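Local atomic coordinates of MutT related protein (Methanosarcina mazei, PDB entry 3GRN), a protein that probably hydrolyses nucleotide or related diphosphate-linked substrates, as other Nudix hydrolases of the MutT family do. Residues A[21-26]-A[63-68]; A[13-18]-A[57-62]; A[97-102]-A[108-113]; A[7-12]-A[49-54]. All blocks are in the same frame, centred on the assembly; numbering follows the deposited sequence.

Contact 1 of 4, residues A[21-26]-A[63-68]; sequences EFLLLR and TGITMV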
loop_
_atom_site.group_PDB
_atom_site.type_symbol
_atom_site.label_atom_id
_atom_site.label_comp_id
_atom_site.label_asym_id
_atom_site.label_seq_id
_atom_site.Cartn_x
_atom_site.Cartn_y
_atom_site.Cartn_z
ATOM N N GLU A 21 -22.734 5.645 11.826
ATOM C CA GLU A 21 -22.550 4.628 10.791
ATOM C C GLU A 21 -21.049 4.389 10.598
ATOM O O GLU A 21 -20.266 5.327 10.708
ATOM C CB GLU A 21 -23.144 5.076 9.458
ATOM C CG GLU A 21 -24.650 5.377 9.482
ATOM C CD GLU A 21 -25.128 6.036 8.200
ATOM O OE1 GLU A 21 -24.448 6.979 7.722
ATOM O OE2 GLU A 21 -26.182 5.609 7.666
ATOM N N PHE A 22 -20.677 3.149 10.289
ATOM C CA PHE A 22 -19.261 2.753 10.169
ATOM C C PHE A 22 -18.711 2.886 8.758
ATOM O O PHE A 22 -19.381 2.571 7.786
ATOM C CB PHE A 22 -19.066 1.301 10.626
ATOM C CG PHE A 22 -19.385 1.077 12.080
ATOM C CD1 PHE A 22 -18.421 1.257 13.054
ATOM C CD2 PHE A 22 -20.666 0.685 12.466
ATOM C CE1 PHE A 22 -18.711 1.048 14.402
ATOM C CE2 PHE A 22 -20.972 0.480 13.806
ATOM C CZ PHE A 22 -19.997 0.656 14.773
ATOM N N LEU A 23 -17.457 3.303 8.672
ATOM C CA LEU A 23 -16.779 3.444 7.386
ATOM C C LEU A 23 -16.331 2.091 6.853
ATOM O O LEU A 23 -15.490 1.414 7.472
ATOM C CB LEU A 23 -15.565 4.382 7.521
ATOM C CG LEU A 23 -14.766 4.634 6.227
ATOM C CD1 LEU A 23 -15.613 5.137 5.059
ATOM C CD2 LEU A 23 -13.549 5.542 6.482
ATOM N N LEU A 24 -16.887 1.706 5.701
ATOM C CA LEU A 24 -16.406 0.529 4.971
ATOM C C LEU A 24 -15.809 0.947 3.627
ATOM O O LEU A 24 -16.216 1.953 3.046
ATOM C CB LEU A 24 -17.506 -0.510 4.747
ATOM C CG LEU A 24 -18.344 -0.923 5.944
ATOM C CD1 LEU A 24 -19.279 -2.048 5.530
ATOM C CD2 LEU A 24 -17.476 -1.355 7.090
ATOM N N LEU A 25 -14.854 0.166 3.145
ATOM C CA LEU A 25 -14.163 0.460 1.895
ATOM C C LEU A 25 -14.213 -0.778 1.023
ATOM O O LEU A 25 -14.043 -1.883 1.525
ATOM C CB LEU A 25 -12.696 0.751 2.194
ATOM C CG LEU A 25 -12.369 1.779 3.272
ATOM C CD1 LEU A 25 -10.830 1.852 3.427
ATOM C CD2 LEU A 25 -12.924 3.108 2.877
ATOM N N ARG A 26 -14.418 -0.602 -0.280
ATOM C CA ARG A 26 -14.389 -1.750 -1.192
ATOM C C ARG A 26 -13.047 -1.865 -1.872
ATOM O O ARG A 26 -12.599 -0.910 -2.479
ATOM C CB ARG A 26 -15.511 -1.666 -2.223
ATOM C CG ARG A 26 -15.589 -2.931 -3.063
ATOM C CD ARG A 26 -16.910 -3.097 -3.752
ATOM N NE ARG A 26 -16.938 -2.451 -5.052
ATOM C CZ ARG A 26 -16.465 -2.973 -6.187
ATOM N NH1 ARG A 26 -16.560 -2.274 -7.309
ATOM N NH2 ARG A 26 -15.880 -4.171 -6.222
ATOM N N THR A 63 -7.554 6.515 3.548
ATOM C CA THR A 63 -8.750 7.367 3.621
ATOM C C THR A 63 -8.464 8.867 3.768
ATOM O O THR A 63 -9.382 9.668 3.634
ATOM C CB THR A 63 -9.663 6.998 4.822
ATOM O OG1 THR A 63 -9.049 7.433 6.036
ATOM C CG2 THR A 63 -10.017 5.467 4.896
ATOM N N GLY A 64 -7.231 9.255 4.081
ATOM C CA GLY A 64 -6.937 10.691 4.308
ATOM C C GLY A 64 -7.255 11.154 5.732
ATOM O O GLY A 64 -7.000 12.316 6.087
ATOM N N ILE A 65 -7.835 10.266 6.542
ATOM C CA ILE A 65 -8.220 10.595 7.915
ATOM C C ILE A 65 -7.038 10.527 8.864
ATOM O O ILE A 65 -6.320 9.525 8.908
ATOM C CB ILE A 65 -9.395 9.696 8.417
ATOM C CG1 ILE A 65 -10.640 9.945 7.545
ATOM C CG2 ILE A 65 -9.723 9.943 9.929
ATOM C CD1 ILE A 65 -11.741 8.938 7.706
ATOM N N THR A 66 -6.840 11.603 9.631
ATOM C CA THR A 66 -5.866 11.575 10.712
ATOM C C THR A 66 -6.615 11.192 11.988
ATOM O O THR A 66 -7.520 11.918 12.444
ATOM C CB THR A 66 -5.189 12.941 10.914
ATOM O OG1 THR A 66 -4.525 13.326 9.710
ATOM C CG2 THR A 66 -4.164 12.868 12.050
ATOM N N MET A 67 -6.252 10.031 12.525
ATOM C CA MET A 67 -6.884 9.509 13.724
ATOM C C MET A 67 -5.829 9.225 14.802
ATOM O O MET A 67 -4.709 8.805 14.498
ATOM C CB MET A 67 -7.718 8.253 13.377
ATOM C CG MET A 67 -6.936 6.907 13.343
ATOM S SD MET A 67 -8.028 5.561 13.808
ATOM C CE MET A 67 -6.884 4.249 13.719
ATOM N N VAL A 68 -6.184 9.483 16.057
ATOM C CA VAL A 68 -5.465 8.889 17.174
ATOM C C VAL A 68 -6.334 7.729 17.681
ATOM O O VAL A 68 -7.492 7.928 18.061
ATOM C CB VAL A 68 -5.026 9.925 18.278
ATOM C CG1 VAL A 68 -6.144 10.885 18.654
ATOM C CG2 VAL A 68 -4.459 9.215 19.513
#
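Leu-25 on the strand and Thr-63, just before Gly-64, are the closest pair of backbones, their CA atoms 8.9 Å apart, so side chains alone bridge segments 21-26 and 63-68. Leu-23 and Leu-25, two residues apart, point from the same face of the strand. Leu-23 meets Thr-63 tip to tip, its CD2 lying 3.9 Å from Thr-63 CG2. The same CD2 methyl of Leu-23 touches Ile-65 CD1 at 4.0 Å, again end against end. Leu-25 crosses Thr-63 at about a right angle, with Leu-25 CD1 4.0 Å from Thr-63 CG2. Branched aliphatic residues suit this buried spot, where one threonine methyl serves two leucines.

Thr-63 is two-sided. Its hydroxyl lies between the backbone N and the carbonyl carbon (chi1 73°), where OG1 accepts from Ile-65 N at 3.1 Å to make an ST turn and also bonds to Val-59 O. These two bonds fix the rotation that presents CG2 to the leucines. A serine in its place lacks CG2, which would probably leave a gap against Leu-23 CD2 and Leu-25 CD1. Gly-64 leaves the helix with positive phi (84°), at which a side chain would jam against the preceding carbonyl oxygen.

Around the contact, Ile-65 and Met-67 lean back on Val-59 of helix 51-63, and Leu-23 also touches Pro-41 of strand 38-44, Trp-110 of strand 105-111 and Val-99 in the loop before that strand.

Contact 2 of 4, residues A[13-18]-A[57-62]; sequences ALIRNE and REVWEE
Ala-13 and Val-59 bring strand 7-16 and helix 51-63 to a CA separation of 7.3 Å, close enough for one short layer of side chains to fill the space. Val-59 does the work on the helix side, with CG2 for Ala-13 and chiefly CG1 for Ile-15. Val-59 CG2 lies 3.6 Å from Ala-13 CB, and Val-59 CG1 is 3.7 Å from Ile-15 CD1. With CG1 opposite the backbone N (chi1 167°), the valine spreads both branches toward the sheet. Alanine's single methyl permits the near approach, whereas Ile-15 needs its extended CG1-CD1 arm (chi2 176°) to meet Val-59 tip to tip.

The polar residues of the helix turn to other tasks. Arg-57 NH1 forms a salt bridge with Glu-58 OE2 at 2.9 Å, though as a hydrogen bond it is weak, bent to 134°. Glu-62 OE1 accepts from Gly-42 N, and Glu-61 OE2 from Ala-35 N of the second subunit. Glu-58 OE1 and Glu-62 OE2, both acceptors, come within 3.2 Å of each other. Such a cluster of glutamates, borne on a helix whose valine packs into the sheet, is consistent with the REUxEE signature of the Nudix box, which in this family typically supplies the divalent-metal site.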
loop_
_atom_site.group_PDB
_atom_site.type_symbol
_atom_site.label_atom_id
_atom_site.label_comp_id
_atom_site.label_asym_id
_atom_site.label_seq_id
_atom_site.Cartn_x
_atom_site.Cartn_y
_atom_site.Cartn_z
ATOM N N ALA A 13 -9.626 -0.311 11.776
ATOM C CA ALA A 13 -10.235 0.792 12.549
ATOM C C ALA A 13 -11.732 0.841 12.366
ATOM O O ALA A 13 -12.223 0.701 11.245
ATOM C CB ALA A 13 -9.644 2.120 12.142
ATOM N N LEU A 14 -12.447 1.038 13.477
ATOM C CA LEU A 14 -13.879 1.329 13.456
ATOM C C LEU A 14 -14.025 2.843 13.514
ATOM O O LEU A 14 -13.788 3.465 14.556
ATOM C CB LEU A 14 -14.595 0.735 14.672
ATOM C CG LEU A 14 -14.677 -0.774 14.769
ATOM C CD1 LEU A 14 -15.376 -1.149 16.094
ATOM C CD2 LEU A 14 -15.404 -1.384 13.584
ATOM N N ILE A 15 -14.416 3.418 12.390
ATOM C CA ILE A 15 -14.516 4.869 12.275
ATOM C C ILE A 15 -15.958 5.194 11.972
ATOM O O ILE A 15 -16.478 4.711 10.974
ATOM C CB ILE A 15 -13.621 5.385 11.146
ATOM C CG1 ILE A 15 -12.153 5.084 11.473
ATOM C CG2 ILE A 15 -13.828 6.871 10.921
ATOM C CD1 ILE A 15 -11.201 5.455 10.393
ATOM N N ARG A 16 -16.560 6.054 12.804
ATOM C CA ARG A 16 -17.976 6.420 12.650
ATOM C C ARG A 16 -18.164 7.873 12.234
ATOM O O ARG A 16 -17.313 8.715 12.501
ATOM C CB ARG A 16 -18.757 6.180 13.949
ATOM C CG ARG A 16 -18.662 4.773 14.493
ATOM C CD ARG A 16 -19.154 4.773 15.923
ATOM N NE ARG A 16 -18.754 3.579 16.655
ATOM C CZ ARG A 16 -17.568 3.406 17.230
ATOM N NH1 ARG A 16 -16.631 4.350 17.164
ATOM N NH2 ARG A 16 -17.316 2.273 17.868
ATOM N N ASN A 17 -19.291 8.145 11.577
ATOM C CA ASN A 17 -19.664 9.510 11.229
ATOM C C ASN A 17 -20.572 10.094 12.305
ATOM O O ASN A 17 -20.837 9.437 13.318
ATOM C CB ASN A 17 -20.311 9.588 9.830
ATOM C CG ASN A 17 -21.619 8.783 9.698
ATOM O OD1 ASN A 17 -22.178 8.269 10.669
ATOM N ND2 ASN A 17 -22.104 8.682 8.466
ATOM N N GLU A 18 -21.081 11.302 12.058
ATOM C CA GLU A 18 -22.002 11.984 12.981
ATOM C C GLU A 18 -23.243 11.155 13.342
ATOM O O GLU A 18 -23.796 11.301 14.439
ATOM C CB GLU A 18 -22.438 13.331 12.398
ATOM C CG GLU A 18 -21.288 14.164 11.836
ATOM C CD GLU A 18 -21.136 14.052 10.315
ATOM O OE1 GLU A 18 -20.919 12.931 9.800
ATOM O OE2 GLU A 18 -21.218 15.095 9.631
ATOM N N ARG A 57 -1.389 4.893 10.607
ATOM C CA ARG A 57 -0.703 4.910 9.303
ATOM C C ARG A 57 -1.609 4.354 8.218
ATOM O O ARG A 57 -1.787 4.976 7.182
ATOM C CB ARG A 57 0.581 4.079 9.377
ATOM C CG ARG A 57 1.304 3.957 8.037
ATOM C CD ARG A 57 2.492 2.993 8.096
ATOM N NE ARG A 57 2.172 1.665 8.643
ATOM C CZ ARG A 57 1.637 0.651 7.981
ATOM N NH1 ARG A 57 1.281 0.752 6.699
ATOM N NH2 ARG A 57 1.432 -0.494 8.629
ATOM N N GLU A 58 -2.202 3.184 8.470
ATOM C CA GLU A 58 -3.117 2.559 7.499
ATOM C C GLU A 58 -4.363 3.397 7.218
ATOM O O GLU A 58 -4.784 3.525 6.069
ATOM C CB GLU A 58 -3.494 1.164 7.979
ATOM C CG GLU A 58 -2.292 0.218 7.906
ATOM C CD GLU A 58 -1.985 -0.344 6.516
ATOM O OE1 GLU A 58 -2.721 -0.067 5.549
ATOM O OE2 GLU A 58 -0.983 -1.095 6.400
ATOM N N VAL A 59 -4.948 3.954 8.260
ATOM C CA VAL A 59 -6.130 4.793 8.102
ATOM C C VAL A 59 -5.798 6.046 7.286
ATOM O O VAL A 59 -6.525 6.350 6.344
ATOM C CB VAL A 59 -6.748 5.134 9.439
ATOM C CG1 VAL A 59 -7.763 6.255 9.291
ATOM C CG2 VAL A 59 -7.407 3.876 9.986
ATOM N N TRP A 60 -4.682 6.709 7.605
ATOM C CA TRP A 60 -4.283 7.894 6.823
ATOM C C TRP A 60 -4.064 7.569 5.349
ATOM O O TRP A 60 -4.627 8.244 4.481
ATOM C CB TRP A 60 -3.091 8.670 7.363
ATOM C CG TRP A 60 -3.087 10.035 6.648
ATOM C CD1 TRP A 60 -3.931 11.104 6.902
ATOM C CD2 TRP A 60 -2.305 10.414 5.514
ATOM N NE1 TRP A 60 -3.680 12.130 6.013
ATOM C CE2 TRP A 60 -2.690 11.736 5.156
ATOM C CE3 TRP A 60 -1.303 9.779 4.770
ATOM C CZ2 TRP A 60 -2.097 12.429 4.104
ATOM C CZ3 TRP A 60 -0.726 10.478 3.713
ATOM C CH2 TRP A 60 -1.121 11.784 3.396
ATOM N N GLU A 61 -3.319 6.496 5.061
ATOM C CA GLU A 61 -2.979 6.182 3.675
ATOM C C GLU A 61 -4.177 5.735 2.865
ATOM O O GLU A 61 -4.239 5.997 1.675
ATOM C CB GLU A 61 -1.871 5.132 3.603
ATOM C CG GLU A 61 -0.572 5.633 4.179
ATOM C CD GLU A 61 0.600 4.711 3.896
ATOM O OE1 GLU A 61 0.385 3.610 3.317
ATOM O OE2 GLU A 61 1.731 5.103 4.270
ATOM N N GLU A 62 -5.165 5.111 3.527
ATOM C CA GLU A 62 -6.312 4.573 2.800
ATOM C C GLU A 62 -7.462 5.552 2.625
ATOM O O GLU A 62 -8.287 5.394 1.722
ATOM C CB GLU A 62 -6.823 3.322 3.492
ATOM C CG GLU A 62 -5.769 2.210 3.449
ATOM C CD GLU A 62 -6.194 0.947 4.112
ATOM O OE1 GLU A 62 -7.224 0.946 4.807
ATOM O OE2 GLU A 62 -5.469 -0.048 3.931
#

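Contact 3 of 4, residues A[97-102]-A[108-113]; sequences ADVKLS and YSWVSL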
loop_
_atom_site.group_PDB
_atom_site.type_symbol
_atom_site.label_atom_id
_atom_site.label_comp_id
_atom_site.label_asym_id
_atom_site.label_seq_id
_atom_site.Cartn_x
_atom_site.Cartn_y
_atom_site.Cartn_z
ATOM N N ALA A 97 -15.307 13.799 8.154
ATOM C CA ALA A 97 -14.262 13.754 7.140
ATOM C C ALA A 97 -14.826 13.447 5.767
ATOM O O ALA A 97 -15.799 12.704 5.635
ATOM C CB ALA A 97 -13.196 12.718 7.523
ATOM N N ASP A 98 -14.234 14.055 4.743
ATOM C CA ASP A 98 -14.488 13.644 3.375
ATOM C C ASP A 98 -13.436 12.609 3.016
ATOM O O ASP A 98 -12.259 12.945 2.834
ATOM C CB ASP A 98 -14.434 14.833 2.408
ATOM C CG ASP A 98 -15.765 15.561 2.320
ATOM O OD1 ASP A 98 -16.444 15.432 1.278
ATOM O OD2 ASP A 98 -16.143 16.233 3.303
ATOM N N VAL A 99 -13.871 11.357 2.939
ATOM C CA VAL A 99 -12.960 10.227 2.653
ATOM C C VAL A 99 -12.309 10.384 1.276
ATOM O O VAL A 99 -12.977 10.717 0.280
ATOM C CB VAL A 99 -13.736 8.899 2.740
ATOM C CG1 VAL A 99 -12.849 7.713 2.396
ATOM C CG2 VAL A 99 -14.356 8.759 4.126
ATOM N N LYS A 100 -10.995 10.165 1.235
ATOM C CA LYS A 100 -10.230 10.281 0.030
ATOM C C LYS A 100 -9.421 9.004 -0.161
ATOM O O LYS A 100 -8.506 8.711 0.612
ATOM C CB LYS A 100 -9.328 11.512 0.096
ATOM C CG LYS A 100 -10.135 12.840 0.065
ATOM C CD LYS A 100 -9.224 14.054 -0.084
ATOM C CE LYS A 100 -10.025 15.319 -0.440
ATOM N NZ LYS A 100 -11.080 15.662 0.571
ATOM N N LEU A 101 -9.765 8.271 -1.205
ATOM C CA LEU A 101 -9.240 6.900 -1.426
ATOM C C LEU A 101 -7.929 6.820 -2.165
ATOM O O LEU A 101 -7.525 7.771 -2.839
ATOM C CB LEU A 101 -10.274 6.062 -2.190
ATOM C CG LEU A 101 -11.617 5.858 -1.461
ATOM C CD1 LEU A 101 -12.539 5.033 -2.316
ATOM C CD2 LEU A 101 -11.404 5.219 -0.109
ATOM N N SER A 102 -7.285 5.659 -2.049
ATOM C CA SER A 102 -6.041 5.348 -2.727
ATOM C C SER A 102 -6.288 4.218 -3.739
ATOM O O SER A 102 -7.427 3.701 -3.846
ATOM C CB SER A 102 -5.009 4.883 -1.710
ATOM O OG SER A 102 -5.312 3.540 -1.305
ATOM N N TYR A 108 -16.282 3.797 -1.098
ATOM C CA TYR A 108 -16.516 3.736 0.337
ATOM C C TYR A 108 -17.980 3.950 0.615
ATOM O O TYR A 108 -18.716 4.434 -0.237
ATOM C CB TYR A 108 -15.670 4.765 1.097
ATOM C CG TYR A 108 -16.090 6.198 0.865
ATOM C CD1 TYR A 108 -17.073 6.798 1.664
ATOM C CD2 TYR A 108 -15.534 6.943 -0.178
ATOM C CE1 TYR A 108 -17.479 8.115 1.451
ATOM C CE2 TYR A 108 -15.926 8.260 -0.402
ATOM C CZ TYR A 108 -16.910 8.838 0.412
ATOM O OH TYR A 108 -17.321 10.142 0.215
ATOM N N SER A 109 -18.366 3.635 1.847
ATOM C CA SER A 109 -19.724 3.779 2.299
ATOM C C SER A 109 -19.748 3.845 3.806
ATOM O O SER A 109 -18.966 3.160 4.478
ATOM C CB SER A 109 -20.581 2.614 1.805
ATOM O OG SER A 109 -21.940 2.831 2.135
ATOM N N TRP A 110 -20.628 4.704 4.320
ATOM C CA TRP A 110 -20.902 4.820 5.746
ATOM C C TRP A 110 -22.139 3.968 6.019
ATOM O O TRP A 110 -23.249 4.317 5.607
ATOM C CB TRP A 110 -21.138 6.281 6.142
ATOM C CG TRP A 110 -19.958 7.194 5.959
ATOM C CD1 TRP A 110 -19.701 8.007 4.881
ATOM C CD2 TRP A 110 -18.874 7.389 6.877
ATOM N NE1 TRP A 110 -18.516 8.692 5.077
ATOM C CE2 TRP A 110 -17.995 8.338 6.296
ATOM C CE3 TRP A 110 -18.553 6.852 8.133
ATOM C CZ2 TRP A 110 -16.823 8.764 6.931
ATOM C CZ3 TRP A 110 -17.388 7.278 8.762
ATOM C CH2 TRP A 110 -16.534 8.227 8.159
ATOM N N VAL A 111 -21.935 2.832 6.686
ATOM C CA VAL A 111 -22.974 1.819 6.859
ATOM C C VAL A 111 -23.352 1.626 8.340
ATOM O O VAL A 111 -22.477 1.510 9.200
ATOM C CB VAL A 111 -22.561 0.457 6.214
ATOM C CG1 VAL A 111 -23.757 -0.477 6.163
ATOM C CG2 VAL A 111 -22.003 0.650 4.798
ATOM N N SER A 112 -24.657 1.608 8.637
ATOM C CA SER A 112 -25.118 1.353 10.003
ATOM C C SER A 112 -24.919 -0.110 10.363
ATOM O O SER A 112 -24.853 -0.973 9.481
ATOM C CB SER A 112 -26.600 1.724 10.178
ATOM O OG SER A 112 -27.416 0.865 9.407
ATOM N N LEU A 113 -24.835 -0.370 11.664
ATOM C CA LEU A 113 -24.715 -1.717 12.214
ATOM C C LEU A 113 -25.815 -2.657 11.740
ATOM O O LEU A 113 -25.528 -3.791 11.358
ATOM C CB LEU A 113 -24.702 -1.665 13.741
ATOM C CG LEU A 113 -24.527 -2.978 14.512
ATOM C CD1 LEU A 113 -23.153 -3.600 14.245
ATOM C CD2 LEU A 113 -24.701 -2.680 15.973
#
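Val-99 stands over one face of the Tyr-108 ring: its CB is 3.7 Å from the ring centroid and only 4° off the ring normal, a CH-pi contact. The two side chains slide past each other in opposite directions, and Val-99 CG1 reaches Tyr-108 CD2 at 3.8 Å. What brings the ring here is the tyrosine's chi1 of 69°, which sets CG between its own backbone N and carbonyl carbon and lays the ring beneath the loop.

The valine's other methyl serves the next residue on the same side of the strand. Val-99 CG2, placed opposite the carbonyl carbon, comes obliquely to Trp-110 CZ2 at 3.7 Å. Leu-101 attends to the tyrosine's rim, its CD1 lying near the ring plane and 4.1 Å from CD2 of Tyr-108. A short branched valine can thus meet two rings at once, and the longer leucine reaches the tyrosine's edge, while Asp-98 and Lys-100 point away.

The segments run in nearly opposite directions, 153° apart, with no hydrogen bonds between them. Leu-23 of strand 22-27 touches both Val-99 and Trp-110, and Lys-100 O bonds to Thr-81 OG1 of the second subunit. The arrangement is that of a loop folded back over the border strand of the mixed sheet in a Nudix fold.

Contact 4 of 4, residues A[7-12]-A[49-54]; sequences YIISVY and ESLKEG
The Nudix box, a loop-helix-loop motif, begins its helix here, where Leu-51 and Gly-54 settle against Ile-9 and Val-11 of strand 7-16. Leu-51 CD2 is shared between the two strand residues, 3.9 Å from Ile-9 CG2 and 4.0 Å from Val-11 CG1. The Leu-51 side chain crosses that of Ile-9 at about a right angle. Although the leucine's first bond leaves the backbone at a slant to the strand, the bend at CG turns the CD2 branch, not the extended CD1 arm (chi2 -177°), to the strand.

Val-11 uses both branches. While CG1 meets the leucine, Val-11 CG2 sits between the backbone N and the carbonyl carbon and touches the main chain of the helix, 3.8 Å from Gly-54 C. An alanine in place of this valine is likely to leave Leu-51 CD2 with less support and a gap above the Gly-54 backbone. Glycine suits the helix position because a CB would be crowded by Glu-49 OE2, whose carboxylate partner atom OE1 forms a salt bridge with Arg-57 NE.

Ser-50, the N-cap, and Glu-53 form a capping box that satisfies amide groups at the start of the helix. Ser-50 OG accepts from Glu-53 N at 3.2 Å. In return Ser-50 N donates to Glu-53 OE1 at 3.2 Å, nearly straight at 166°, meeting that oxygen from above the carboxylate plane, 37° out of it.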
loop_
_atom_site.group_PDB
_atom_site.type_symbol
_atom_site.label_atom_id
_atom_site.label_comp_id
_atom_site.label_asym_id
_atom_site.label_seq_id
_atom_site.Cartn_x
_atom_site.Cartn_y
_atom_site.Cartn_z
ATOM N N TYR A 7 1.623 -16.913 10.120
ATOM C CA TYR A 7 0.684 -15.919 10.671
ATOM C C TYR A 7 1.222 -14.526 10.401
ATOM O O TYR A 7 2.444 -14.323 10.415
ATOM C CB TYR A 7 0.505 -16.082 12.182
ATOM C CG TYR A 7 -0.332 -17.245 12.608
ATOM C CD1 TYR A 7 -1.714 -17.092 12.791
ATOM C CD2 TYR A 7 0.242 -18.493 12.862
ATOM C CE1 TYR A 7 -2.508 -18.168 13.196
ATOM C CE2 TYR A 7 -0.535 -19.581 13.268
ATOM C CZ TYR A 7 -1.914 -19.414 13.420
ATOM O OH TYR A 7 -2.697 -20.474 13.812
ATOM N N ILE A 8 0.318 -13.563 10.173
ATOM C CA ILE A 8 0.682 -12.154 10.124
ATOM C C ILE A 8 -0.278 -11.374 11.005
ATOM O O ILE A 8 -1.386 -11.861 11.294
ATOM C CB ILE A 8 0.691 -11.557 8.694
ATOM C CG1 ILE A 8 -0.721 -11.517 8.123
ATOM C CG2 ILE A 8 1.694 -12.343 7.774
ATOM C CD1 ILE A 8 -0.960 -10.451 7.108
ATOM N N ILE A 9 0.189 -10.209 11.480
ATOM C CA ILE A 9 -0.637 -9.333 12.324
ATOM C C ILE A 9 -1.152 -8.182 11.451
ATOM O O ILE A 9 -0.382 -7.539 10.709
ATOM C CB ILE A 9 0.165 -8.754 13.555
ATOM C CG1 ILE A 9 0.861 -9.864 14.355
ATOM C CG2 ILE A 9 -0.751 -7.869 14.465
ATOM C CD1 ILE A 9 -0.083 -10.917 14.934
ATOM N N SER A 10 -2.451 -7.930 11.544
ATOM C CA SER A 10 -3.068 -6.804 10.867
ATOM C C SER A 10 -3.826 -5.977 11.878
ATOM O O SER A 10 -4.084 -6.438 12.995
ATOM C CB SER A 10 -4.001 -7.257 9.743
ATOM O OG SER A 10 -3.259 -7.840 8.680
ATOM N N VAL A 11 -4.125 -4.737 11.507
ATOM C CA VAL A 11 -4.945 -3.848 12.335
ATOM C C VAL A 11 -6.069 -3.201 11.518
ATOM O O VAL A 11 -5.883 -2.839 10.354
ATOM C CB VAL A 11 -4.081 -2.766 13.027
ATOM C CG1 VAL A 11 -3.219 -3.378 14.123
ATOM C CG2 VAL A 11 -3.169 -2.055 12.005
ATOM N N TYR A 12 -7.241 -3.082 12.125
ATOM C CA TYR A 12 -8.396 -2.399 11.501
ATOM C C TYR A 12 -8.950 -1.298 12.399
ATOM O O TYR A 12 -8.755 -1.328 13.627
ATOM C CB TYR A 12 -9.482 -3.399 11.119
ATOM C CG TYR A 12 -8.978 -4.362 10.067
ATOM C CD1 TYR A 12 -8.949 -3.983 8.721
ATOM C CD2 TYR A 12 -8.469 -5.609 10.411
ATOM C CE1 TYR A 12 -8.467 -4.837 7.721
ATOM C CE2 TYR A 12 -7.957 -6.478 9.400
ATOM C CZ TYR A 12 -7.956 -6.063 8.065
ATOM O OH TYR A 12 -7.484 -6.883 7.054
ATOM N N GLU A 49 6.938 -1.952 14.041
ATOM C CA GLU A 49 5.915 -0.946 14.268
ATOM C C GLU A 49 4.969 -1.325 15.424
ATOM O O GLU A 49 4.588 -2.489 15.537
ATOM C CB GLU A 49 5.103 -0.815 12.979
ATOM C CG GLU A 49 4.000 0.203 13.013
ATOM C CD GLU A 49 3.345 0.349 11.670
ATOM O OE1 GLU A 49 3.288 1.494 11.172
ATOM O OE2 GLU A 49 2.868 -0.679 11.122
ATOM N N SER A 50 4.562 -0.356 16.234
ATOM C CA SER A 50 3.523 -0.616 17.258
ATOM C C SER A 50 2.118 -0.740 16.638
ATOM O O SER A 50 1.879 -0.217 15.544
ATOM C CB SER A 50 3.517 0.468 18.326
ATOM O OG SER A 50 2.861 1.640 17.871
ATOM N N LEU A 51 1.178 -1.404 17.316
ATOM C CA LEU A 51 -0.160 -1.591 16.696
ATOM C C LEU A 51 -0.862 -0.240 16.446
ATOM O O LEU A 51 -1.408 -0.008 15.355
ATOM C CB LEU A 51 -1.080 -2.480 17.559
ATOM C CG LEU A 51 -0.596 -3.894 17.816
ATOM C CD1 LEU A 51 -1.667 -4.634 18.616
ATOM C CD2 LEU A 51 -0.248 -4.626 16.513
ATOM N N LYS A 52 -0.813 0.662 17.420
ATOM C CA LYS A 52 -1.481 1.956 17.296
ATOM C C LYS A 52 -0.844 2.853 16.223
ATOM O O LYS A 52 -1.558 3.600 15.549
ATOM C CB LYS A 52 -1.554 2.671 18.649
ATOM C CG LYS A 52 -2.746 2.164 19.505
ATOM C CD LYS A 52 -3.105 3.107 20.658
ATOM C CE LYS A 52 -4.261 2.549 21.454
ATOM N NZ LYS A 52 -4.920 3.602 22.297
ATOM N N GLU A 53 0.474 2.743 16.045
ATOM C CA GLU A 53 1.170 3.461 14.959
ATOM C C GLU A 53 0.693 2.888 13.635
ATOM O O GLU A 53 0.401 3.628 12.697
ATOM C CB GLU A 53 2.692 3.302 15.057
ATOM C CG GLU A 53 3.400 4.264 16.014
ATOM C CD GLU A 53 4.829 3.823 16.423
ATOM O OE1 GLU A 53 5.316 2.736 16.009
ATOM O OE2 GLU A 53 5.476 4.586 17.178
ATOM N N GLY A 54 0.621 1.556 13.568
ATOM C CA GLY A 54 0.138 0.867 12.385
ATOM C C GLY A 54 -1.260 1.266 11.956
ATOM O O GLY A 54 -1.503 1.537 10.782
#

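All four contacts reach one mixed sheet. Contacts 4 and 2 share strand 7-16 and helix 51-63, their centres about 14 Å apart, so the helix is packed at its start and again further along; contact 1 continues into the turn that follows, its centre about 3 Å from that of contact 2. Along the chain the strand segments of contacts 4, 2 and 1 come first and their helix and loop partners follow in the same order, so the three cross. Contact 3 comes afterwards, about 21 Å from contact 4 between centres. Contacts 4 and 2 lay the Nudix-box helix on one face, contact 1 adds the turn after it, and contact 3 a loop at the border, while helix 124-137 packs against the other face.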